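Local coordinates for PLP-Dependent L-Arginine Hydroxylase MppP (Streptomyces wadayamensis, PDB 6C9B), which is a pyridoxal-phosphate-dependent L-arginine oxidase of the aminotransferase family, here holding its product 4-hydroxy-2-ketoarginine in the active site, at residues 8-14 and 334-339; 110-116 and 338-343; 308-314 and 349-355. All coordinates share one frame; numbering follows the deposited sequence.

Interaction 1: residues 8-14 and 334-339. With EGV ((4S)-5-carbamimidamido-4-hydroxy-2-oxopentanoic acid), chain F.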
loop_
_atom_site.group_PDB
_atom_site.type_symbol
_atom_site.label_atom_id
_atom_site.label_comp_id
_atom_site.label_asym_id
_atom_site.label_seq_id
_atom_site.Cartn_x
_atom_site.Cartn_y
_atom_site.Cartn_z
ATOM N N LYS B 8 -2.303 8.416 21.710
ATOM C CA LYS B 8 -2.835 8.067 20.394
ATOM C C LYS B 8 -2.542 9.247 19.472
ATOM O O LYS B 8 -3.235 10.268 19.508
ATOM C CB LYS B 8 -4.326 7.743 20.458
ATOM C CG LYS B 8 -4.621 6.271 20.759
ATOM C CD LYS B 8 -4.215 5.857 22.173
ATOM C CE LYS B 8 -5.256 6.279 23.214
ATOM N NZ LYS B 8 -5.025 5.637 24.546
ATOM N N GLU B 9 -1.507 9.093 18.643
ATOM C CA GLU B 9 -0.947 10.214 17.895
ATOM C C GLU B 9 -1.830 10.665 16.738
ATOM O O GLU B 9 -1.589 11.740 16.176
ATOM C CB GLU B 9 0.435 9.831 17.359
ATOM C CG GLU B 9 1.514 9.728 18.425
ATOM C CD GLU B 9 2.815 9.157 17.886
ATOM O OE1 GLU B 9 3.871 9.791 18.096
ATOM O OE2 GLU B 9 2.774 8.080 17.251
ATOM N N ASN B 10 -2.817 9.867 16.351
ATOM C CA ASN B 10 -3.667 10.184 15.209
ATOM C C ASN B 10 -4.893 9.283 15.288
ATOM O O ASN B 10 -4.971 8.396 16.141
ATOM C CB ASN B 10 -2.906 10.026 13.872
ATOM C CG ASN B 10 -2.368 8.611 13.656
ATOM O OD1 ASN B 10 -2.988 7.636 14.070
ATOM N ND2 ASN B 10 -1.210 8.500 13.001
ATOM N N LEU B 11 -5.872 9.535 14.406
ATOM C CA LEU B 11 -7.141 8.798 14.483
ATOM C C LEU B 11 -6.938 7.307 14.211
ATOM O O LEU B 11 -7.614 6.459 14.810
ATOM C CB LEU B 11 -8.178 9.388 13.506
ATOM C CG LEU B 11 -8.576 10.826 13.841
ATOM C CD1 LEU B 11 -9.325 11.429 12.684
ATOM C CD2 LEU B 11 -9.400 10.861 15.114
ATOM N N THR B 12 -6.014 6.963 13.312
ATOM C CA THR B 12 -5.767 5.557 13.006
ATOM C C THR B 12 -5.308 4.798 14.246
ATOM O O THR B 12 -5.683 3.638 14.446
ATOM C CB THR B 12 -4.743 5.459 11.870
ATOM O OG1 THR B 12 -5.289 6.110 10.714
ATOM C CG2 THR B 12 -4.393 3.989 11.518
ATOM N N GLN B 13 -4.516 5.442 15.108
ATOM C CA GLN B 13 -4.072 4.772 16.328
ATOM C C GLN B 13 -5.221 4.570 17.312
ATOM O O GLN B 13 -5.225 3.576 18.051
ATOM C CB GLN B 13 -2.908 5.553 16.947
ATOM C CG GLN B 13 -1.664 5.504 16.040
ATOM C CD GLN B 13 -0.463 6.148 16.669
ATOM O OE1 GLN B 13 -0.481 6.452 17.853
ATOM N NE2 GLN B 13 0.597 6.363 15.882
ATOM N N TRP B 14 -6.216 5.464 17.316
ATOM C CA TRP B 14 -7.458 5.167 18.037
ATOM C C TRP B 14 -8.188 3.989 17.411
ATOM O O TRP B 14 -8.836 3.203 18.117
ATOM C CB TRP B 14 -8.390 6.375 18.036
ATOM C CG TRP B 14 -7.983 7.482 18.932
ATOM C CD1 TRP B 14 -7.371 8.652 18.571
ATOM C CD2 TRP B 14 -8.180 7.550 20.348
ATOM N NE1 TRP B 14 -7.169 9.438 19.681
ATOM C CE2 TRP B 14 -7.655 8.784 20.784
ATOM C CE3 TRP B 14 -8.746 6.686 21.288
ATOM C CZ2 TRP B 14 -7.679 9.172 22.123
ATOM C CZ3 TRP B 14 -8.768 7.072 22.614
ATOM C CH2 TRP B 14 -8.238 8.304 23.021
ATOM N N LEU B 334 -14.729 6.767 18.118
ATOM C CA LEU B 334 -13.571 7.571 17.757
ATOM C C LEU B 334 -13.741 8.998 18.265
ATOM O O LEU B 334 -14.717 9.674 17.884
ATOM C CB LEU B 334 -13.406 7.540 16.240
ATOM C CG LEU B 334 -12.085 7.886 15.605
ATOM C CD1 LEU B 334 -11.034 6.951 16.118
ATOM C CD2 LEU B 334 -12.249 7.773 14.081
ATOM N N PRO B 335 -12.845 9.510 19.115
ATOM C CA PRO B 335 -12.914 10.938 19.453
ATOM C C PRO B 335 -12.636 11.792 18.239
ATOM O O PRO B 335 -11.843 11.439 17.366
ATOM C CB PRO B 335 -11.823 11.132 20.509
ATOM C CG PRO B 335 -11.429 9.721 20.945
ATOM C CD PRO B 335 -11.706 8.841 19.772
ATOM N N CYS B 336 -13.269 12.949 18.200
ATOM C CA CYS B 336 -13.218 13.742 16.984
ATOM C C CYS B 336 -12.064 14.733 16.923
ATOM O O CYS B 336 -11.875 15.336 15.863
ATOM C CB CYS B 336 -14.518 14.506 16.798
ATOM S SG CYS B 336 -15.710 13.486 15.954
ATOM N N ARG B 337 -11.353 14.974 18.030
ATOM C CA ARG B 337 -10.329 16.019 18.055
ATOM C C ARG B 337 -9.468 15.997 16.815
ATOM O O ARG B 337 -9.208 17.040 16.203
ATOM C CB ARG B 337 -9.419 15.866 19.274
ATOM C CG ARG B 337 -9.948 16.439 20.561
ATOM C CD ARG B 337 -8.956 16.189 21.705
ATOM N NE ARG B 337 -7.640 16.815 21.502
ATOM C CZ ARG B 337 -7.313 18.054 21.869
ATOM N NH1 ARG B 337 -8.200 18.849 22.448
ATOM N NH2 ARG B 337 -6.089 18.508 21.638
ATOM N N GLN B 338 -8.989 14.823 16.439
ATOM C CA GLN B 338 -7.912 14.815 15.454
ATOM C C GLN B 338 -8.368 15.016 14.010
ATOM O O GLN B 338 -7.503 15.232 13.153
ATOM C CB GLN B 338 -7.122 13.540 15.586
ATOM C CG GLN B 338 -6.092 13.689 16.718
ATOM C CD GLN B 338 -5.765 12.399 17.418
ATOM O OE1 GLN B 338 -6.623 11.536 17.604
ATOM N NE2 GLN B 338 -4.507 12.256 17.813
ATOM N N PHE B 339 -9.672 14.976 13.715
ATOM C CA PHE B 339 -10.140 15.470 12.421
ATOM C C PHE B 339 -9.925 16.966 12.285
ATOM O O PHE B 339 -9.848 17.484 11.164
ATOM C CB PHE B 339 -11.629 15.195 12.239
ATOM C CG PHE B 339 -11.987 13.740 12.169
ATOM C CD1 PHE B 339 -11.860 13.027 10.993
ATOM C CD2 PHE B 339 -12.505 13.104 13.284
ATOM C CE1 PHE B 339 -12.205 11.689 10.933
ATOM C CE2 PHE B 339 -12.855 11.766 13.230
ATOM C CZ PHE B 339 -12.706 11.060 12.055
HETATM C C10 EGV F . -11.834 6.289 8.659
HETATM C C02 EGV F . -7.389 4.032 7.857
HETATM C C03 EGV F . -5.283 5.305 7.431
HETATM C C06 EGV F . -8.530 4.807 7.228
HETATM C C07 EGV F . -9.390 5.372 8.381
HETATM C C09 EGV F . -10.514 6.329 7.905
HETATM N N01 EGV F . -6.313 4.892 8.329
HETATM N N04 EGV F . -4.232 6.133 7.896
HETATM N N05 EGV F . -5.330 4.950 6.164
HETATM O O08 EGV F . -9.288 3.971 6.452
HETATM O O11 EGV F . -12.756 6.921 8.177
HETATM O O12 EGV F . -11.974 5.641 9.714
HETATM O O13 EGV F . -10.374 7.099 6.961
#
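L11 is the main bump of this contact: its forked end enters a hollow walled by L334, P335, Q338 and the ring of F339. The two methyls divide the work. CD1 lies over the face of the F339 ring, while CD2 reaches the backbone carbonyl of P335 and stands 4.0 Å from L334 CG. With chi1 at -64°, L11 CG is opposite the carbonyl carbon, which lays the branch alongside Q338; they run past one another, pointing opposite ways, L11 CG 3.5 Å from Q338 CB.

One helical turn on, W14 makes the second fit. P335 CG sits over the centre of its six-membered ring, 3.8 Å from that centroid, and K8 CB touches the opposite face toward its rim. L334 CD1 packs against W14 CB at 3.3 Å, oblique to the ring.

Q338 runs extended between the two bumps. Its NE2 gives a hydrogen bond to K8 O (2.9 Å, 159° at the hydrogen), with the acceptor almost in the amide plane. Its OE1 comes to the edge of the indole, 3.0 Å from W14 NE1, the amide turned 75° from the ring.

Just before the helix, N10 is the N-cap: its OD1 accepts from Q13 N at 2.9 Å, and its ND2 bonds to S248 of the second subunit. This start of helix 11-16 places T12, whose OG1 accepts from both N01 and N04 of EGV. The arrangement is thus an N-terminal helix packed on the end of strand 331-335 and the following 3-10 turn, closing the product pocket at the guanidine end beside the dimer interface.

Interaction 2: residues 110-116 and 338-343. With EGV ((4S)-5-carbamimidamido-4-hydroxy-2-oxopentanoic acid), chain F.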
loop_
_atom_site.group_PDB
_atom_site.type_symbol
_atom_site.label_atom_id
_atom_site.label_comp_id
_atom_site.label_asym_id
_atom_site.label_seq_id
_atom_site.Cartn_x
_atom_site.Cartn_y
_atom_site.Cartn_z
ATOM N N LEU B 110 -6.238 23.261 2.688
ATOM C CA LEU B 110 -6.868 21.985 2.967
ATOM C C LEU B 110 -8.138 22.182 3.781
ATOM O O LEU B 110 -8.148 22.946 4.755
ATOM C CB LEU B 110 -5.922 21.064 3.739
ATOM C CG LEU B 110 -6.451 19.712 4.175
ATOM C CD1 LEU B 110 -6.847 18.836 3.005
ATOM C CD2 LEU B 110 -5.395 19.014 4.959
ATOM N N VAL B 111 -9.215 21.520 3.360
ATOM C CA VAL B 111 -10.469 21.631 4.111
ATOM C C VAL B 111 -10.272 21.138 5.544
ATOM O O VAL B 111 -9.517 20.196 5.816
ATOM C CB VAL B 111 -11.603 20.875 3.396
ATOM C CG1 VAL B 111 -11.316 19.365 3.309
ATOM C CG2 VAL B 111 -12.927 21.143 4.090
ATOM N N HIS B 112 -10.936 21.813 6.480
ATOM C CA HIS B 112 -10.774 21.557 7.900
ATOM C C HIS B 112 -12.172 21.572 8.510
ATOM O O HIS B 112 -12.913 22.542 8.315
ATOM C CB HIS B 112 -9.891 22.647 8.516
ATOM C CG HIS B 112 -9.639 22.485 9.978
ATOM N ND1 HIS B 112 -10.247 23.276 10.936
ATOM C CD2 HIS B 112 -8.821 21.643 10.648
ATOM C CE1 HIS B 112 -9.820 22.911 12.133
ATOM N NE2 HIS B 112 -8.955 21.927 11.987
ATOM N N PRO B 113 -12.584 20.524 9.235
ATOM C CA PRO B 113 -11.890 19.272 9.509
ATOM C C PRO B 113 -11.868 18.369 8.299
ATOM O O PRO B 113 -12.621 18.584 7.335
ATOM C CB PRO B 113 -12.726 18.663 10.633
ATOM C CG PRO B 113 -14.129 19.099 10.256
ATOM C CD PRO B 113 -13.958 20.521 9.777
ATOM N N THR B 114 -11.012 17.351 8.339
ATOM C CA THR B 114 -11.061 16.272 7.360
ATOM C C THR B 114 -10.322 15.087 7.963
ATOM O O THR B 114 -9.750 15.173 9.054
ATOM C CB THR B 114 -10.521 16.710 5.981
ATOM O OG1 THR B 114 -11.027 15.822 4.964
ATOM C CG2 THR B 114 -9.017 16.766 5.926
ATOM N N PHE B 115 -10.348 13.972 7.254
ATOM C CA PHE B 115 -9.676 12.766 7.726
ATOM C C PHE B 115 -8.184 13.063 7.911
ATOM O O PHE B 115 -7.534 13.609 7.011
ATOM C CB PHE B 115 -9.902 11.637 6.718
ATOM C CG PHE B 115 -9.113 10.397 7.002
ATOM C CD1 PHE B 115 -8.951 9.941 8.305
ATOM C CD2 PHE B 115 -8.536 9.682 5.961
ATOM C CE1 PHE B 115 -8.216 8.790 8.572
ATOM C CE2 PHE B 115 -7.819 8.527 6.212
ATOM C CZ PHE B 115 -7.649 8.084 7.524
ATOM N N ASP B 116 -7.655 12.745 9.092
ATOM C CA ASP B 116 -6.415 13.393 9.509
ATOM C C ASP B 116 -5.212 12.875 8.747
ATOM O O ASP B 116 -4.194 13.586 8.681
ATOM C CB ASP B 116 -6.185 13.300 11.042
ATOM C CG ASP B 116 -5.951 11.857 11.578
ATOM O OD1 ASP B 116 -6.244 10.875 10.885
ATOM O OD2 ASP B 116 -5.458 11.745 12.722
ATOM N N GLN B 338 -8.989 14.823 16.439
ATOM C CA GLN B 338 -7.912 14.815 15.454
ATOM C C GLN B 338 -8.368 15.016 14.010
ATOM O O GLN B 338 -7.503 15.232 13.153
ATOM C CB GLN B 338 -7.122 13.540 15.586
ATOM C CG GLN B 338 -6.092 13.689 16.718
ATOM C CD GLN B 338 -5.765 12.399 17.418
ATOM O OE1 GLN B 338 -6.623 11.536 17.604
ATOM N NE2 GLN B 338 -4.507 12.256 17.813
ATOM N N PHE B 339 -9.672 14.976 13.715
ATOM C CA PHE B 339 -10.140 15.470 12.421
ATOM C C PHE B 339 -9.925 16.966 12.285
ATOM O O PHE B 339 -9.848 17.484 11.164
ATOM C CB PHE B 339 -11.629 15.195 12.239
ATOM C CG PHE B 339 -11.987 13.740 12.169
ATOM C CD1 PHE B 339 -11.860 13.027 10.993
ATOM C CD2 PHE B 339 -12.505 13.104 13.284
ATOM C CE1 PHE B 339 -12.205 11.689 10.933
ATOM C CE2 PHE B 339 -12.855 11.766 13.230
ATOM C CZ PHE B 339 -12.706 11.060 12.055
ATOM N N HIS B 340 -9.839 17.671 13.407
ATOM C CA HIS B 340 -9.624 19.118 13.392
ATOM C C HIS B 340 -8.123 19.349 13.491
ATOM O O HIS B 340 -7.568 19.775 14.512
ATOM C CB HIS B 340 -10.407 19.776 14.508
ATOM C CG HIS B 340 -11.871 19.520 14.397
ATOM N ND1 HIS B 340 -12.740 20.413 13.803
ATOM C CD2 HIS B 340 -12.612 18.444 14.748
ATOM C CE1 HIS B 340 -13.964 19.911 13.836
ATOM N NE2 HIS B 340 -13.908 18.711 14.385
ATOM N N TRP B 341 -7.480 19.036 12.364
ATOM C CA TRP B 341 -6.038 18.884 12.292
ATOM C C TRP B 341 -5.307 20.211 12.495
ATOM O O TRP B 341 -4.119 20.205 12.795
ATOM C CB TRP B 341 -5.666 18.241 10.945
ATOM C CG TRP B 341 -6.226 18.975 9.759
ATOM C CD1 TRP B 341 -7.372 18.679 9.064
ATOM C CD2 TRP B 341 -5.671 20.153 9.140
ATOM N NE1 TRP B 341 -7.578 19.617 8.053
ATOM C CE2 TRP B 341 -6.537 20.516 8.072
ATOM C CE3 TRP B 341 -4.531 20.922 9.380
ATOM C CZ2 TRP B 341 -6.298 21.632 7.256
ATOM C CZ3 TRP B 341 -4.281 22.022 8.551
ATOM C CH2 TRP B 341 -5.174 22.367 7.517
ATOM N N ALA B 342 -6.000 21.338 12.387
ATOM C CA ALA B 342 -5.411 22.646 12.667
ATOM C C ALA B 342 -5.782 23.199 14.040
ATOM O O ALA B 342 -5.112 24.118 14.523
ATOM C CB ALA B 342 -5.834 23.651 11.592
ATOM N N GLU B 343 -6.833 22.679 14.670
ATOM C CA GLU B 343 -7.319 23.197 15.942
ATOM C C GLU B 343 -8.082 22.075 16.635
ATOM O O GLU B 343 -9.315 22.038 16.584
ATOM C CB GLU B 343 -8.225 24.411 15.742
ATOM C CG GLU B 343 -8.479 25.182 17.030
ATOM C CD GLU B 343 -7.251 25.968 17.468
ATOM O OE1 GLU B 343 -7.005 27.061 16.910
ATOM O OE2 GLU B 343 -6.514 25.462 18.332
HETATM C C10 EGV F . -11.834 6.289 8.659
HETATM C C02 EGV F . -7.389 4.032 7.857
HETATM C C03 EGV F . -5.283 5.305 7.431
HETATM C C06 EGV F . -8.530 4.807 7.228
HETATM C C07 EGV F . -9.390 5.372 8.381
HETATM C C09 EGV F . -10.514 6.329 7.905
HETATM N N01 EGV F . -6.313 4.892 8.329
HETATM N N04 EGV F . -4.232 6.133 7.896
HETATM N N05 EGV F . -5.330 4.950 6.164
HETATM O O08 EGV F . -9.288 3.971 6.452
HETATM O O11 EGV F . -12.756 6.921 8.177
HETATM O O12 EGV F . -11.974 5.641 9.714
HETATM O O13 EGV F . -10.374 7.099 6.961
#
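H112 and W341 form the tight core. The H112 ring turns its edge to the face of the indole five-membered ring, planes at 87° and centroids 4.6 Å apart, while L110 CD2 rests near the rim of the opposite indole face. H340 points an offset edge at the face of H112, and P113 CB lies over the centre of the H340 ring. A342 CB adds a CH-pi contact on a face of H112. W341 has its CG between backbone N and carbonyl carbon (chi1 54°), which folds the indole back onto strand 107-112; there NE1 donates to V111 O at 3.0 Å, the acceptor in the ring plane. Beside it, T114 N bonds to F339 O at 3.1 Å.

Packing thins toward exposed E343, whose carboxylate extends off from the contact. At the other end F115 lays a ring face against EGV, its CZ 3.0 Å from O13, and D116 CB meets Q338 O. D116, which binds magnesium in another structure of this protein, has no metal in this chain; its OD2 accepts from L11 N. With H112 ND1 held by E133, aromatic packing and a few directed bonds probably hold the loop carrying F115 and D116.

Interaction 3: residues 308-314 and 349-355. With EGV ((4S)-5-carbamimidamido-4-hydroxy-2-oxopentanoic acid), chain F.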
loop_
_atom_site.group_PDB
_atom_site.type_symbol
_atom_site.label_atom_id
_atom_site.label_comp_id
_atom_site.label_asym_id
_atom_site.label_seq_id
_atom_site.Cartn_x
_atom_site.Cartn_y
_atom_site.Cartn_z
ATOM N N SER B 308 -21.205 7.268 5.612
ATOM C CA SER B 308 -21.222 6.067 6.434
ATOM C C SER B 308 -20.624 6.278 7.810
ATOM O O SER B 308 -20.382 5.307 8.522
ATOM C CB SER B 308 -20.466 4.934 5.747
ATOM O OG SER B 308 -19.093 5.291 5.562
ATOM N N VAL B 309 -20.356 7.520 8.193
ATOM C CA VAL B 309 -19.934 7.833 9.544
ATOM C C VAL B 309 -20.822 8.957 10.070
ATOM O O VAL B 309 -21.392 9.736 9.308
ATOM C CB VAL B 309 -18.446 8.212 9.607
ATOM C CG1 VAL B 309 -17.584 7.052 9.119
ATOM C CG2 VAL B 309 -18.150 9.489 8.748
ATOM N N GLU B 310 -20.932 9.030 11.398
ATOM C CA GLU B 310 -21.860 9.960 12.035
ATOM C C GLU B 310 -21.198 10.617 13.235
ATOM O O GLU B 310 -20.802 9.931 14.179
ATOM C CB GLU B 310 -23.141 9.221 12.469
ATOM C CG GLU B 310 -24.151 10.044 13.237
ATOM C CD GLU B 310 -24.974 10.993 12.363
ATOM O OE1 GLU B 310 -24.684 11.144 11.156
ATOM O OE2 GLU B 310 -25.911 11.607 12.903
ATOM N N ARG B 311 -21.165 11.946 13.241
ATOM C CA ARG B 311 -20.693 12.704 14.398
ATOM C C ARG B 311 -21.825 12.909 15.391
ATOM O O ARG B 311 -22.971 13.172 15.015
ATOM C CB ARG B 311 -20.151 14.074 13.985
ATOM C CG ARG B 311 -18.935 14.019 13.070
ATOM C CD ARG B 311 -18.231 15.363 13.055
ATOM N NE ARG B 311 -19.045 16.408 12.448
ATOM C CZ ARG B 311 -18.674 17.686 12.393
ATOM N NH1 ARG B 311 -17.527 18.045 12.937
ATOM N NH2 ARG B 311 -19.451 18.600 11.821
ATOM N N VAL B 312 -21.486 12.803 16.670
ATOM C CA VAL B 312 -22.408 13.077 17.761
ATOM C C VAL B 312 -21.722 14.067 18.699
ATOM O O VAL B 312 -20.560 13.871 19.068
ATOM C CB VAL B 312 -22.813 11.786 18.502
ATOM C CG1 VAL B 312 -21.631 11.103 19.069
ATOM C CG2 VAL B 312 -23.816 12.105 19.601
ATOM N N ALA B 313 -22.418 15.141 19.055
ATOM C CA ALA B 313 -21.891 16.157 19.950
ATOM C C ALA B 313 -22.569 16.066 21.303
ATOM O O ALA B 313 -23.738 15.674 21.412
ATOM C CB ALA B 313 -22.108 17.568 19.402
ATOM N N PHE B 314 -21.849 16.472 22.338
ATOM C CA PHE B 314 -22.436 16.470 23.667
ATOM C C PHE B 314 -22.014 17.736 24.391
ATOM O O PHE B 314 -20.917 18.257 24.178
ATOM C CB PHE B 314 -22.043 15.222 24.465
ATOM C CG PHE B 314 -20.842 14.562 23.959
ATOM C CD1 PHE B 314 -19.591 15.008 24.331
ATOM C CD2 PHE B 314 -20.948 13.521 23.057
ATOM C CE1 PHE B 314 -18.465 14.409 23.831
ATOM C CE2 PHE B 314 -19.842 12.925 22.553
ATOM C CZ PHE B 314 -18.590 13.364 22.941
ATOM N N HIS B 349 -15.743 18.033 21.858
ATOM C CA HIS B 349 -17.017 17.607 22.417
ATOM C C HIS B 349 -17.801 16.749 21.437
ATOM O O HIS B 349 -19.026 16.708 21.498
ATOM C CB HIS B 349 -17.820 18.823 22.871
ATOM C CG HIS B 349 -17.147 19.582 23.971
ATOM N ND1 HIS B 349 -17.106 19.123 25.272
ATOM C CD2 HIS B 349 -16.456 20.746 23.960
ATOM C CE1 HIS B 349 -16.432 19.981 26.016
ATOM N NE2 HIS B 349 -16.024 20.972 25.244
ATOM N N MET B 350 -17.095 16.038 20.554
ATOM C CA MET B 350 -17.717 15.110 19.622
ATOM C C MET B 350 -17.002 13.763 19.607
ATOM O O MET B 350 -15.788 13.670 19.841
ATOM C CB MET B 350 -17.729 15.681 18.218
ATOM C CG MET B 350 -18.638 16.878 18.091
ATOM S SD MET B 350 -18.564 17.545 16.407
ATOM C CE MET B 350 -17.108 18.590 16.501
ATOM N N VAL B 351 -17.777 12.712 19.317
ATOM C CA VAL B 351 -17.236 11.426 18.886
ATOM C C VAL B 351 -17.843 11.083 17.536
ATOM O O VAL B 351 -18.889 11.605 17.144
ATOM C CB VAL B 351 -17.501 10.271 19.877
ATOM C CG1 VAL B 351 -16.901 10.567 21.222
ATOM C CG2 VAL B 351 -18.959 10.024 20.017
ATOM N N ARG B 352 -17.195 10.160 16.843
ATOM C CA ARG B 352 -17.656 9.686 15.543
ATOM C C ARG B 352 -18.003 8.210 15.650
ATOM O O ARG B 352 -17.261 7.433 16.255
ATOM C CB ARG B 352 -16.592 9.895 14.448
ATOM C CG ARG B 352 -17.166 9.853 13.049
ATOM C CD ARG B 352 -16.078 9.732 11.971
ATOM N NE ARG B 352 -15.475 8.396 11.995
ATOM C CZ ARG B 352 -14.639 7.925 11.065
ATOM N NH1 ARG B 352 -14.152 6.701 11.174
ATOM N NH2 ARG B 352 -14.284 8.674 10.024
ATOM N N ILE B 353 -19.141 7.837 15.062
ATOM C CA ILE B 353 -19.668 6.472 15.050
ATOM C C ILE B 353 -19.669 5.946 13.619
ATOM O O ILE B 353 -20.131 6.636 12.701
ATOM C CB ILE B 353 -21.097 6.447 15.621
ATOM C CG1 ILE B 353 -21.086 6.913 17.069
ATOM C CG2 ILE B 353 -21.731 5.072 15.506
ATOM C CD1 ILE B 353 -22.491 7.134 17.615
ATOM N N ALA B 354 -19.166 4.727 13.436
ATOM C CA ALA B 354 -19.175 4.058 12.141
ATOM C C ALA B 354 -20.521 3.406 11.872
ATOM O O ALA B 354 -21.036 2.656 12.707
ATOM C CB ALA B 354 -18.093 2.977 12.089
ATOM N N LEU B 355 -21.085 3.684 10.699
ATOM C CA LEU B 355 -22.402 3.177 10.328
ATOM C C LEU B 355 -22.339 1.963 9.403
ATOM O O LEU B 355 -23.356 1.276 9.235
ATOM C CB LEU B 355 -23.215 4.273 9.652
ATOM C CG LEU B 355 -23.500 5.535 10.475
ATOM C CD1 LEU B 355 -24.360 6.470 9.647
ATOM C CD2 LEU B 355 -24.198 5.217 11.797
HETATM C C10 EGV F . -11.834 6.289 8.659
HETATM C C02 EGV F . -7.389 4.032 7.857
HETATM C C03 EGV F . -5.283 5.305 7.431
HETATM C C06 EGV F . -8.530 4.807 7.228
HETATM C C07 EGV F . -9.390 5.372 8.381
HETATM C C09 EGV F . -10.514 6.329 7.905
HETATM N N01 EGV F . -6.313 4.892 8.329
HETATM N N04 EGV F . -4.232 6.133 7.896
HETATM N N05 EGV F . -5.330 4.950 6.164
HETATM O O08 EGV F . -9.288 3.971 6.452
HETATM O O11 EGV F . -12.756 6.921 8.177
HETATM O O12 EGV F . -11.974 5.641 9.714
HETATM O O13 EGV F . -10.374 7.099 6.961
#
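Strands 309-314 and 350-354 run antiparallel, their axes 4.5 Å apart at closest and their directions 153° apart, with hydrogen-bonded pairs at E310-I353 and V312-V351 and non-hydrogen-bonded pairs at V309-A354, R311-R352 and A313-M350. Both hydrogen-bonded pairs make two bonds; E310 N to I353 O and I353 N to E310 O are each 2.8 Å. Single bonds from L355 N to S308 O and from F314 N to H349 O extend the ladder at its ends.

On the face bearing R352, V309 supports the guanidinium. Its CG1 stands over the centre of that flat group, 3.6 Å from CZ, while CB lies against R352 CD. R352 leaves the strand with CG opposite its backbone N (chi1 -161°) and bends at chi3, which brings the guanidinium beside the EGV carboxylate. The carboxylate carbon lies in the guanidinium plane, and the grip is two-pronged: NH1 to O12 at 2.8 Å and NH2 to O11 at 3.0 Å, both nearly straight. A26 O takes a further bond from NH1. Along the same face, M350 lays its sulfur over the guanidinium of R311, SD 3.7 Å from NH1; R311 is paired with D302.

At the end of the pair, F314 meets V351 by its ring edge, CZ to CG1 3.7 Å, and the ring also has H349 O over one face. L355 packs on the CB of E310, whose carboxylate forms salt bridges with R285 and R289 of helix 256-291.

The chemistry implies a carboxylate site as in related aminotransferases: V309 backs one face of the R352 guanidinium and A26 O takes a further bond, which probably helps orient it toward both oxygens, where its positive charge probably stabilises the product's carboxylate.

How the interactions relate
From the N terminus, residues 8-14 reach across 319 residues to 334-339 in interaction 1, the longest closure. Interaction 2 starts at 110-116 and ends on 338-343, sharing Q338 and F339 with it. Interaction 3 is the shortest closure, looping out helix 319-327 and strand 331-335; its 308-314 and 349-355 segments enclose both later segments, so it crosses the other two. Strands 331-335 and 350-354 are sheet neighbours, joined by L334 O and R352 N at 2.7 Å. Together the contacts tie the N-terminal helix, the end of strand 107-112 in the seven-stranded sheet and the five-stranded sheet around EGV, which all three touch.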